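Side-chain contacts in nucleotidyltransferase-like protein (Exiguobacterium sibiricum, PDB 3C18), which is probably a nucleotidyltransferase, although its substrate and reaction are not established: residues Q73-S76 with R77-L81; T105-K108 with K109-N113; F262-K266 with G267-I271. All coordinates share one frame; numbering follows the deposited sequence.

Overall arrangement
Interactions 1 and 2 belong to the same nucleotidyltransferase-like region, and their centres lie about 13 Å apart. Helix 72-81 carries interaction 1, and helix 103-110 with the turn after it carries interaction 2. The two touch through leucines, with Leu79 CD1 3.9 Å from Leu107 CD1. Both are surface contacts whose leucine sides face inward. Interaction 3 stands apart in the helix-turn-helix region, about 16 Å from interaction 1 and about 24 Å from interaction 2 between nearest atoms. It is partly buried and joins a helix to a strand. Interaction 1 adds an indole contact, interaction 2 long polar chains, and interaction 3 couples apolar packing with main-chain bonds that end a helix.

Interaction 1. Residues Q73-S76 with R77-L81; sequences QVLS and RWLIL
Arg77 follows Ser76 on one helix and bonds back to Gln73. Arg77 N donates to Gln73 O at 3.3 Å, from well above the carbonyl plane. The arginine chain runs extended from CG to NE, and Arg77 NH1 donates to a water O at 2.9 Å. That water in turn donates to Val74 O. At the same end, Arg77 NE forms a salt bridge with Glu251, and Leu81 CD1 sits over the centre of one guanidinium face.

Trp78 N also donates to Val74 O. With CG anti to the carbonyl carbon (chi1 -75°), the indole is laid back beside Val74. Val74 O lies over a ring face, offset toward the rim. Val74 CG1 makes a CH-pi contact 4.1 Å from the centroid of the six-membered ring of Trp78. Leu75 CD1 approaches CE3 of Trp78 obliquely at 3.7 Å, and Trp53 meets the indole edge to face. An alanine in place of Trp78 would probably leave Val74 CG1 and Leu75 CD1 without their aromatic partner.

Leu79 N bonds to Leu75 O at 2.9 Å. Leu79 CD1 packs 4.1 Å from Leu75 CG. Ile80 N reaches Ser76 O at 2.8 Å, in the carbonyl plane. Ile80 CD1 meets Ser76 OG.

The i to i+3 and i to i+4 spacing is that of an alpha helix; Leu75 and Leu79 form the side that packs on helices 85-93 and 103-110.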
ATOM      1  N   GLN A  73     -16.169   0.933 -11.682  1.00 31.41           N
ATOM      2  CA  GLN A  73     -16.132   1.464 -10.305  1.00 33.53           C
ATOM      3  C   GLN A  73     -14.758   1.322  -9.734  1.00 33.02           C
ATOM      4  O   GLN A  73     -14.347   2.071  -8.855  1.00 29.69           O
ATOM      5  CB  GLN A  73     -17.129   0.736  -9.398  1.00 37.07           C
ATOM      6  CG  GLN A  73     -18.585   0.914  -9.867  1.00 44.83           C
ATOM      7  CD  GLN A  73     -19.615   0.295  -8.921  1.00 63.03           C
ATOM      8  OE1 GLN A  73     -19.266  -0.272  -7.880  1.00 68.16           O
ATOM      9  NE2 GLN A  73     -20.897   0.394  -9.295  1.00 69.47           N
ATOM     10  N   VAL A  74     -14.038   0.345 -10.252  1.00 31.33           N
ATOM     11  CA  VAL A  74     -12.648   0.148  -9.861  1.00 27.51           C
ATOM     12  C   VAL A  74     -11.768   1.235 -10.501  1.00 30.83           C
ATOM     13  O   VAL A  74     -10.870   1.786  -9.868  1.00 31.59           O
ATOM     14  CB  VAL A  74     -12.159  -1.243 -10.232  1.00 29.54           C
ATOM     15  CG1 VAL A  74     -10.662  -1.366 -10.034  1.00 25.61           C
ATOM     16  CG2 VAL A  74     -12.905  -2.299  -9.386  1.00 24.99           C
ATOM     17  N   LEU A  75     -12.044   1.531 -11.757  1.00 29.08           N
ATOM     18  CA  LEU A  75     -11.305   2.544 -12.487  1.00 28.53           C
ATOM     19  C   LEU A  75     -11.580   3.910 -11.863  1.00 30.86           C
ATOM     20  O   LEU A  75     -10.702   4.766 -11.689  1.00 31.94           O
ATOM     21  CB  LEU A  75     -11.728   2.593 -13.967  1.00 26.31           C
ATOM     22  CG  LEU A  75     -10.986   3.634 -14.816  1.00 34.25           C
ATOM     23  CD1 LEU A  75      -9.463   3.442 -14.712  1.00 27.95           C
ATOM     24  CD2 LEU A  75     -11.471   3.648 -16.266  1.00 30.41           C
ATOM     25  N   SER A  76     -12.839   4.115 -11.551  1.00 29.25           N
ATOM     26  CA  SER A  76     -13.319   5.418 -11.039  1.00 29.75           C
ATOM     27  C   SER A  76     -12.540   5.743  -9.782  1.00 31.47           C
ATOM     28  O   SER A  76     -11.994   6.814  -9.604  1.00 34.28           O
ATOM     29  CB  SER A  76     -14.831   5.331 -10.768  1.00 30.38           C
ATOM     30  OG  SER A  76     -15.285   6.435 -10.034  1.00 33.55           O
ATOM     31  N   ARG A  77     -12.515   4.770  -8.905  1.00 32.44           N
ATOM     32  CA  ARG A  77     -11.778   4.860  -7.656  1.00 34.14           C
ATOM     33  C   ARG A  77     -10.298   5.121  -7.873  1.00 33.62           C
ATOM     34  O   ARG A  77      -9.718   5.910  -7.165  1.00 32.23           O
ATOM     35  CB  ARG A  77     -11.914   3.580  -6.856  1.00 33.04           C
ATOM     36  CG  ARG A  77     -11.193   3.632  -5.541  1.00 37.95           C
ATOM     37  CD  ARG A  77     -11.620   2.497  -4.635  1.00 34.27           C
ATOM     38  NE  ARG A  77     -10.761   2.460  -3.465  1.00 34.58           N
ATOM     39  CZ  ARG A  77      -9.485   2.093  -3.491  1.00 47.94           C
ATOM     40  NH1 ARG A  77      -8.908   1.734  -4.627  1.00 45.92           N
ATOM     41  NH2 ARG A  77      -8.777   2.112  -2.382  1.00 48.25           N
ATOM     42  N   TRP A  78      -9.693   4.452  -8.845  1.00 31.82           N
ATOM     43  CA  TRP A  78      -8.275   4.668  -9.121  1.00 32.16           C
ATOM     44  C   TRP A  78      -8.052   6.115  -9.486  1.00 34.71           C
ATOM     45  O   TRP A  78      -7.043   6.740  -9.136  1.00 37.28           O
ATOM     46  CB  TRP A  78      -7.756   3.856 -10.307  1.00 32.11           C
ATOM     47  CG  TRP A  78      -7.556   2.409 -10.031  1.00 31.04           C
ATOM     48  CD1 TRP A  78      -7.407   1.828  -8.824  1.00 37.44           C
ATOM     49  CD2 TRP A  78      -7.403   1.350 -11.009  1.00 31.99           C
ATOM     50  NE1 TRP A  78      -7.227   0.474  -8.967  1.00 42.05           N
ATOM     51  CE2 TRP A  78      -7.193   0.157 -10.294  1.00 38.94           C
ATOM     52  CE3 TRP A  78      -7.404   1.311 -12.414  1.00 39.96           C
ATOM     53  CZ2 TRP A  78      -7.016  -1.086 -10.925  1.00 36.43           C
ATOM     54  CZ3 TRP A  78      -7.224   0.083 -13.046  1.00 36.75           C
ATOM     55  CH2 TRP A  78      -7.031  -1.102 -12.293  1.00 37.32           C
ATOM     56  N   LEU A  79      -8.998   6.642 -10.237  1.00 35.30           N
ATOM     57  CA  LEU A  79      -8.845   7.991 -10.790  1.00 34.90           C
ATOM     58  C   LEU A  79      -9.113   9.007  -9.675  1.00 34.66           C
ATOM     59  O   LEU A  79      -8.479  10.052  -9.604  1.00 35.34           O
ATOM     60  CB  LEU A  79      -9.768   8.203 -11.999  1.00 33.12           C
ATOM     61  CG  LEU A  79      -9.491   7.373 -13.254  1.00 32.74           C
ATOM     62  CD1 LEU A  79     -10.501   7.700 -14.316  1.00 32.25           C
ATOM     63  CD2 LEU A  79      -8.071   7.612 -13.785  1.00 33.49           C
ATOM     64  N   ILE A  80     -10.037   8.655  -8.785  1.00 34.62           N
ATOM     65  CA  ILE A  80     -10.432   9.547  -7.683  1.00 32.43           C
ATOM     66  C   ILE A  80      -9.281   9.722  -6.715  1.00 35.36           C
ATOM     67  O   ILE A  80      -9.058  10.800  -6.172  1.00 35.52           O
ATOM     68  CB  ILE A  80     -11.668   9.015  -6.920  1.00 34.06           C
ATOM     69  CG1 ILE A  80     -12.934   9.326  -7.725  1.00 29.24           C
ATOM     70  CG2 ILE A  80     -11.781   9.648  -5.538  1.00 28.38           C
ATOM     71  CD1 ILE A  80     -14.214   8.786  -7.086  1.00 37.39           C
ATOM     72  N   LEU A  81      -8.543   8.632  -6.530  1.00 35.02           N
ATOM     73  CA  LEU A  81      -7.477   8.559  -5.551  1.00 33.65           C
ATOM     74  C   LEU A  81      -6.114   8.803  -6.173  1.00 34.63           C
ATOM     75  O   LEU A  81      -5.129   8.914  -5.472  1.00 33.37           O
ATOM     76  CB  LEU A  81      -7.463   7.210  -4.836  1.00 33.77           C
ATOM     77  CG  LEU A  81      -8.714   6.797  -4.067  1.00 25.90           C
ATOM     78  CD1 LEU A  81      -8.624   5.422  -3.439  1.00 33.76           C
ATOM     79  CD2 LEU A  81      -8.899   7.870  -3.014  1.00 32.78           C
TER
HETATM   80  O   HOH W   1     -10.160   0.562  -6.978  1.00 37.48           O

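Interaction 2. Residues T105-K108 with K109-N113; sequences TDLK and KQLRN
Gln110 N donates to Asp106 O at 2.9 Å, and Leu111 N donates to Leu107 O at 3.0 Å. These i to i+4 bonds belong to the closing part of helix 103-110 and the chain that follows it. A weak bond from Lys109 N also ends on Asp106 O. A type I beta turn then runs from Gln110 to Asn113, closed by Asn113 N on Gln110 O.

Thr105 and Lys109 lie side by side and point the same way. The lysine chain is extended beyond CG and runs along the helix surface. Lys109 NZ comes 3.6 Å from Thr105 CG2. Thr105 OG1 lies beside the backbone N (chi1 -73°) and bonds to Glu99, which leaves the methyl CG2 anti to that N and beside the lysine. Asp106 OD1 and Lys109 NZ stay 4.8 Å apart. Any attraction between them is therefore probably modest.

This is the last part of helix 103-110 in the nucleotidyltransferase-like region, where the chain turns off toward helix 116-142. Its inward side is apolar. Leu107 packs on Leu75 and Leu79 of helix 72-81, and both Leu107 and Leu111 touch Val91 of helix 85-93.

The Gln110 side chain, extended beyond CG, lies along the preceding turn. Gln110 CG is 3.1 Å from Asp106 O, and Gln110 OE1 meets Asp106 CB. The side chains of Gln110 and Leu107 cross at a slant, with Gln110 NE2 3.9 Å from Leu107 CD1. Leu107 CD1 also faces Leu111 CG, more loosely.

Lys108 has a bent chain that carries NZ to the carbonyl oxygens of Val91 and Gly94. Its own carbonyl oxygen sits over one face of the Arg112 guanidinium. Lys108 O is 3.5 Å from Arg112 NH1 there, but the angle is too poor for a hydrogen bond. Lys109 CG meets the same guanidinium at its edge, in plane.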
ATOM      1  N   THR A 105     -15.542   9.504 -23.926  1.00 37.13           N
ATOM      2  CA  THR A 105     -15.379  10.879 -24.422  1.00 38.38           C
ATOM      3  C   THR A 105     -15.495  11.850 -23.253  1.00 39.44           C
ATOM      4  O   THR A 105     -14.725  12.803 -23.125  1.00 41.44           O
ATOM      5  CB  THR A 105     -16.398  11.233 -25.547  1.00 41.11           C
ATOM      6  OG1 THR A 105     -16.024  10.545 -26.751  1.00 39.33           O
ATOM      7  CG2 THR A 105     -16.414  12.746 -25.811  1.00 37.89           C
ATOM      8  N   ASP A 106     -16.439  11.555 -22.372  1.00 38.65           N
ATOM      9  CA  ASP A 106     -16.684  12.382 -21.195  1.00 37.11           C
ATOM     10  C   ASP A 106     -15.543  12.223 -20.213  1.00 37.57           C
ATOM     11  O   ASP A 106     -15.163  13.166 -19.539  1.00 37.15           O
ATOM     12  CB  ASP A 106     -17.955  11.951 -20.457  1.00 39.14           C
ATOM     13  CG  ASP A 106     -19.216  12.309 -21.197  1.00 44.88           C
ATOM     14  OD1 ASP A 106     -19.129  12.974 -22.264  1.00 55.08           O
ATOM     15  OD2 ASP A 106     -20.299  11.923 -20.692  1.00 52.07           O
ATOM     16  N   LEU A 107     -15.033  10.999 -20.122  1.00 37.31           N
ATOM     17  CA  LEU A 107     -13.980  10.661 -19.140  1.00 35.30           C
ATOM     18  C   LEU A 107     -12.702  11.450 -19.458  1.00 36.31           C
ATOM     19  O   LEU A 107     -12.028  11.989 -18.570  1.00 36.23           O
ATOM     20  CB  LEU A 107     -13.730   9.140 -19.099  1.00 36.79           C
ATOM     21  CG  LEU A 107     -12.751   8.626 -18.044  1.00 36.49           C
ATOM     22  CD1 LEU A 107     -12.929   9.397 -16.794  1.00 39.27           C
ATOM     23  CD2 LEU A 107     -12.925   7.152 -17.760  1.00 38.38           C
ATOM     24  N   LYS A 108     -12.402  11.530 -20.745  1.00 36.05           N
ATOM     25  CA  LYS A 108     -11.212  12.247 -21.237  1.00 37.57           C
ATOM     26  C   LYS A 108     -11.251  13.730 -20.831  1.00 40.10           C
ATOM     27  O   LYS A 108     -10.221  14.347 -20.487  1.00 37.21           O
ATOM     28  CB  LYS A 108     -11.087  12.126 -22.772  1.00 39.12           C
ATOM     29  CG  LYS A 108     -10.121  11.032 -23.247  1.00 41.83           C
ATOM     30  CD  LYS A 108     -10.610  10.381 -24.521  1.00 42.89           C
ATOM     31  CE  LYS A 108      -9.503  10.049 -25.490  1.00 37.85           C
ATOM     32  NZ  LYS A 108      -8.267   9.467 -24.939  1.00 40.18           N
ATOM     33  N   LYS A 109     -12.469  14.274 -20.873  1.00 42.24           N
ATOM     34  CA  LYS A 109     -12.736  15.678 -20.513  1.00 41.64           C
ATOM     35  C   LYS A 109     -12.595  15.870 -19.020  1.00 41.15           C
ATOM     36  O   LYS A 109     -11.933  16.796 -18.552  1.00 38.01           O
ATOM     37  CB  LYS A 109     -14.135  16.122 -20.961  1.00 42.47           C
ATOM     38  CG  LYS A 109     -14.226  16.384 -22.450  1.00 48.76           C
ATOM     39  CD  LYS A 109     -15.672  16.367 -22.969  1.00 54.99           C
ATOM     40  CE  LYS A 109     -15.709  16.409 -24.509  1.00 56.88           C
ATOM     41  NZ  LYS A 109     -17.084  16.234 -25.070  1.00 60.44           N
ATOM     42  N   GLN A 110     -13.197  14.954 -18.275  1.00 43.30           N
ATOM     43  CA  GLN A 110     -13.215  15.026 -16.814  1.00 44.75           C
ATOM     44  C   GLN A 110     -11.793  15.002 -16.295  1.00 44.22           C
ATOM     45  O   GLN A 110     -11.475  15.603 -15.272  1.00 44.59           O
ATOM     46  CB  GLN A 110     -13.966  13.840 -16.193  1.00 46.72           C
ATOM     47  CG  GLN A 110     -15.456  13.704 -16.543  1.00 54.95           C
ATOM     48  CD  GLN A 110     -15.998  12.298 -16.185  1.00 69.02           C
ATOM     49  OE1 GLN A 110     -16.840  11.726 -16.903  1.00 64.15           O
ATOM     50  NE2 GLN A 110     -15.481  11.727 -15.083  1.00 69.25           N
ATOM     51  N   LEU A 111     -10.938  14.304 -17.026  1.00 43.07           N
ATOM     52  CA  LEU A 111      -9.540  14.090 -16.594  1.00 43.20           C
ATOM     53  C   LEU A 111      -8.750  15.385 -16.633  1.00 43.65           C
ATOM     54  O   LEU A 111      -7.653  15.475 -16.099  1.00 44.50           O
ATOM     55  CB  LEU A 111      -8.817  13.042 -17.450  1.00 44.23           C
ATOM     56  CG  LEU A 111      -9.064  11.585 -17.056  1.00 44.79           C
ATOM     57  CD1 LEU A 111      -8.300  10.659 -17.982  1.00 51.28           C
ATOM     58  CD2 LEU A 111      -8.653  11.369 -15.614  1.00 42.26           C
ATOM     59  N   ARG A 112      -9.310  16.380 -17.301  1.00 44.95           N
ATOM     60  CA  ARG A 112      -8.619  17.676 -17.457  1.00 45.91           C
ATOM     61  C   ARG A 112      -8.914  18.533 -16.237  1.00 43.43           C
ATOM     62  O   ARG A 112      -8.383  19.606 -16.073  1.00 45.05           O
ATOM     63  CB  ARG A 112      -9.055  18.392 -18.751  1.00 47.16           C
ATOM     64  CG  ARG A 112      -8.571  17.715 -20.023  1.00 54.28           C
ATOM     65  CD  ARG A 112      -9.068  18.412 -21.287  1.00 62.67           C
ATOM     66  NE  ARG A 112      -8.798  17.627 -22.496  1.00 72.33           N
ATOM     67  CZ  ARG A 112      -9.715  16.912 -23.158  1.00 83.91           C
ATOM     68  NH1 ARG A 112     -10.976  16.883 -22.743  1.00 87.20           N
ATOM     69  NH2 ARG A 112      -9.377  16.225 -24.246  1.00 86.91           N
ATOM     70  N   ASN A 113      -9.787  18.022 -15.394  1.00 40.78           N
ATOM     71  CA  ASN A 113     -10.207  18.702 -14.181  0.50 40.86           C
ATOM     72  C   ASN A 113      -9.779  17.904 -12.955  1.00 40.93           C
ATOM     73  O   ASN A 113      -9.740  16.693 -13.002  1.00 42.10           O
ATOM     74  CB  ASN A 113     -11.733  18.862 -14.182  0.50 41.14           C
ATOM     75  CG  ASN A 113     -12.244  19.681 -15.368  0.50 39.65           C
ATOM     76  OD1 ASN A 113     -11.596  20.634 -15.810  0.50 34.14           O
ATOM     77  ND2 ASN A 113     -13.422  19.315 -15.875  0.50 34.02           N
TER

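Interaction 3. Residues F262-K266 with G267-I271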
ATOM      1  N   PHE A 262      -3.816  13.475  16.476  1.00 28.49           N
ATOM      2  CA  PHE A 262      -2.958  14.580  16.100  1.00 26.72           C
ATOM      3  C   PHE A 262      -3.714  15.894  16.136  1.00 27.92           C
ATOM      4  O   PHE A 262      -3.283  16.856  16.717  1.00 29.44           O
ATOM      5  CB  PHE A 262      -2.405  14.366  14.724  1.00 30.39           C
ATOM      6  CG  PHE A 262      -1.468  15.429  14.307  1.00 28.88           C
ATOM      7  CD1 PHE A 262      -0.211  15.452  14.789  1.00 29.58           C
ATOM      8  CD2 PHE A 262      -1.851  16.388  13.431  1.00 25.04           C
ATOM      9  CE1 PHE A 262       0.694  16.437  14.388  1.00 34.73           C
ATOM     10  CE2 PHE A 262      -0.956  17.382  13.021  1.00 31.23           C
ATOM     11  CZ  PHE A 262       0.308  17.390  13.495  1.00 30.23           C
ATOM     12  N   PHE A 263      -4.874  15.909  15.514  1.00 27.04           N
ATOM     13  CA  PHE A 263      -5.659  17.125  15.425  1.00 27.43           C
ATOM     14  C   PHE A 263      -6.110  17.605  16.824  1.00 28.71           C
ATOM     15  O   PHE A 263      -6.273  18.779  17.074  1.00 30.75           O
ATOM     16  CB  PHE A 263      -6.832  16.935  14.492  1.00 27.74           C
ATOM     17  CG  PHE A 263      -6.443  16.721  13.044  1.00 27.83           C
ATOM     18  CD1 PHE A 263      -5.502  17.505  12.455  1.00 31.20           C
ATOM     19  CD2 PHE A 263      -7.075  15.774  12.267  1.00 30.45           C
ATOM     20  CE1 PHE A 263      -5.182  17.313  11.143  1.00 25.83           C
ATOM     21  CE2 PHE A 263      -6.752  15.597  10.938  1.00 29.53           C
ATOM     22  CZ  PHE A 263      -5.813  16.366  10.391  1.00 31.27           C
ATOM     23  N   ILE A 264      -6.256  16.671  17.754  1.00 29.92           N
ATOM     24  CA  ILE A 264      -6.658  17.026  19.129  1.00 26.97           C
ATOM     25  C   ILE A 264      -5.508  17.770  19.751  1.00 28.53           C
ATOM     26  O   ILE A 264      -5.677  18.786  20.385  1.00 33.16           O
ATOM     27  CB  ILE A 264      -6.992  15.779  19.994  1.00 26.99           C
ATOM     28  CG1 ILE A 264      -8.341  15.174  19.548  1.00 29.54           C
ATOM     29  CG2 ILE A 264      -7.026  16.173  21.460  1.00 24.73           C
ATOM     30  CD1 ILE A 264      -8.627  13.908  20.168  1.00 26.56           C
ATOM     31  N   ARG A 265      -4.305  17.285  19.513  1.00 29.08           N
ATOM     32  CA  ARG A 265      -3.111  17.904  20.111  1.00 30.33           C
ATOM     33  C   ARG A 265      -2.799  19.259  19.484  1.00 32.37           C
ATOM     34  O   ARG A 265      -2.124  20.067  20.071  1.00 34.91           O
ATOM     35  CB  ARG A 265      -1.914  16.984  19.984  1.00 33.05           C
ATOM     36  CG  ARG A 265      -2.010  15.802  20.915  1.00 36.64           C
ATOM     37  CD  ARG A 265      -0.796  14.900  20.837  1.00 43.39           C
ATOM     38  NE  ARG A 265      -0.830  14.086  19.630  1.00 48.60           N
ATOM     39  CZ  ARG A 265       0.087  14.124  18.662  1.00 52.36           C
ATOM     40  NH1 ARG A 265       1.154  14.908  18.771  1.00 55.75           N
ATOM     41  NH2 ARG A 265      -0.058  13.346  17.596  1.00 50.11           N
ATOM     42  N   LYS A 266      -3.300  19.504  18.295  1.00 31.97           N
ATOM     43  CA  LYS A 266      -3.054  20.768  17.596  1.00 34.37           C
ATOM     44  C   LYS A 266      -4.203  21.731  17.810  1.00 36.03           C
ATOM     45  O   LYS A 266      -4.229  22.845  17.272  1.00 36.26           O
ATOM     46  CB  LYS A 266      -2.889  20.541  16.096  1.00 34.65           C
ATOM     47  CG  LYS A 266      -1.663  19.771  15.743  1.00 40.48           C
ATOM     48  CD  LYS A 266      -0.433  20.399  16.305  1.00 44.71           C
ATOM     49  CE  LYS A 266       0.730  19.438  16.290  1.00 50.08           C
ATOM     50  NZ  LYS A 266       1.784  19.866  17.222  1.00 50.25           N
ATOM     51  N   GLY A 267      -5.172  21.272  18.579  1.00 30.85           N
ATOM     52  CA  GLY A 267      -6.298  22.105  18.972  1.00 28.77           C
ATOM     53  C   GLY A 267      -7.394  22.232  17.956  1.00 31.10           C
ATOM     54  O   GLY A 267      -8.259  23.064  18.101  1.00 29.64           O
ATOM     55  N   LEU A 268      -7.399  21.366  16.950  1.00 28.36           N
ATOM     56  CA  LEU A 268      -8.400  21.469  15.856  1.00 28.05           C
ATOM     57  C   LEU A 268      -9.620  20.563  16.043  1.00 28.58           C
ATOM     58  O   LEU A 268     -10.639  20.697  15.382  1.00 26.98           O
ATOM     59  CB  LEU A 268      -7.738  21.136  14.532  1.00 30.85           C
ATOM     60  CG  LEU A 268      -6.684  22.167  14.106  1.00 33.79           C
ATOM     61  CD1 LEU A 268      -5.919  21.658  12.876  1.00 34.86           C
ATOM     62  CD2 LEU A 268      -7.379  23.487  13.825  1.00 36.35           C
ATOM     63  N   ILE A 269      -9.464  19.619  16.954  1.00 27.17           N
ATOM     64  CA  ILE A 269     -10.539  18.702  17.314  1.00 25.32           C
ATOM     65  C   ILE A 269     -10.640  18.687  18.815  1.00 26.41           C
ATOM     66  O   ILE A 269      -9.634  18.725  19.534  1.00 27.13           O
ATOM     67  CB  ILE A 269     -10.334  17.258  16.761  1.00 28.55           C
ATOM     68  CG1 ILE A 269     -10.750  17.162  15.292  1.00 28.81           C
ATOM     69  CG2 ILE A 269     -11.207  16.260  17.521  1.00 25.46           C
ATOM     70  CD1 ILE A 269     -10.440  15.809  14.662  1.00 28.39           C
ATOM     71  N   ARG A 270     -11.872  18.688  19.286  1.00 27.28           N
ATOM     72  CA  ARG A 270     -12.174  18.673  20.711  1.00 27.94           C
ATOM     73  C   ARG A 270     -12.634  17.318  21.174  1.00 25.32           C
ATOM     74  O   ARG A 270     -13.573  16.792  20.681  1.00 26.37           O
ATOM     75  CB  ARG A 270     -13.280  19.709  21.035  1.00 30.49           C
ATOM     76  CG  ARG A 270     -13.634  19.805  22.533  1.00 42.97           C
ATOM     77  CD  ARG A 270     -14.471  21.065  22.856  1.00 52.66           C
ATOM     78  NE  ARG A 270     -15.401  21.364  21.767  1.00 59.15           N
ATOM     79  CZ  ARG A 270     -15.306  22.428  20.974  1.00 62.36           C
ATOM     80  NH1 ARG A 270     -14.353  23.336  21.180  1.00 60.24           N
ATOM     81  NH2 ARG A 270     -16.189  22.594  19.992  1.00 61.33           N
ATOM     82  N   ILE A 271     -11.955  16.791  22.170  1.00 26.45           N
ATOM     83  CA  ILE A 271     -12.307  15.481  22.764  1.00 28.98           C
ATOM     84  C   ILE A 271     -13.153  15.624  24.025  1.00 30.22           C
ATOM     85  O   ILE A 271     -12.867  16.420  24.916  1.00 31.70           O
ATOM     86  CB  ILE A 271     -11.013  14.614  23.053  1.00 26.80           C
ATOM     87  CG1 ILE A 271     -11.407  13.219  23.479  1.00 23.74           C
ATOM     88  CG2 ILE A 271     -10.146  15.251  24.101  1.00 24.19           C
ATOM     89  CD1 ILE A 271     -10.251  12.249  23.562  1.00 25.48           C
TER
HETATM   90  O   HOH W   2      -8.301  20.007  21.266  1.00 40.25           O
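Ile264 and Ile269 meet at the apolar centre. Ile264 CG1 lies 3.7 Å from Ile269 CG2. Ile264 CG1 is turned anti to its own carbonyl carbon (chi1 -73°), and Ile264 CD1 beyond it extends to Ile271 CB at 3.8 Å. Ile269 uses its other branch on Phe263: Ile269 CD1 packs 3.8 Å from Phe263 CB. Leu268 CD1 approaches Phe263 CD1 obliquely and more loosely. Around this centre, Phe228 of helix 220-231 meets the Phe263 ring edge to face, and Tyr286 of strand 281-288 packs on Ile264 and Ile269. Helix 253-265 leads here into the hairpin of strands 269-275 and 281-288, an order consistent with a winged-helix arrangement.

Further out, the helix end is closed by backbone bonds. Leu268 N donates to Phe263 O at 2.8 Å, and Ile269 N adds a weak bond to the same oxygen. Gly267 N donates to Ile264 O at 3.1 Å, from above the carbonyl plane. With the positive phi of Gly267 (81°), which suits a residue without a side chain, this is a Schellman motif.

At the polar edge, Ile264 CA makes a CA-H...O contact with Ile269 O. A water donates to Ile264 O. Arg265 NE forms a salt bridge with Asp261.

Phe263 and the aliphatic groups probably hold strand 269-275 against helix 253-265, while the reversal between them rests on main-chain bonds.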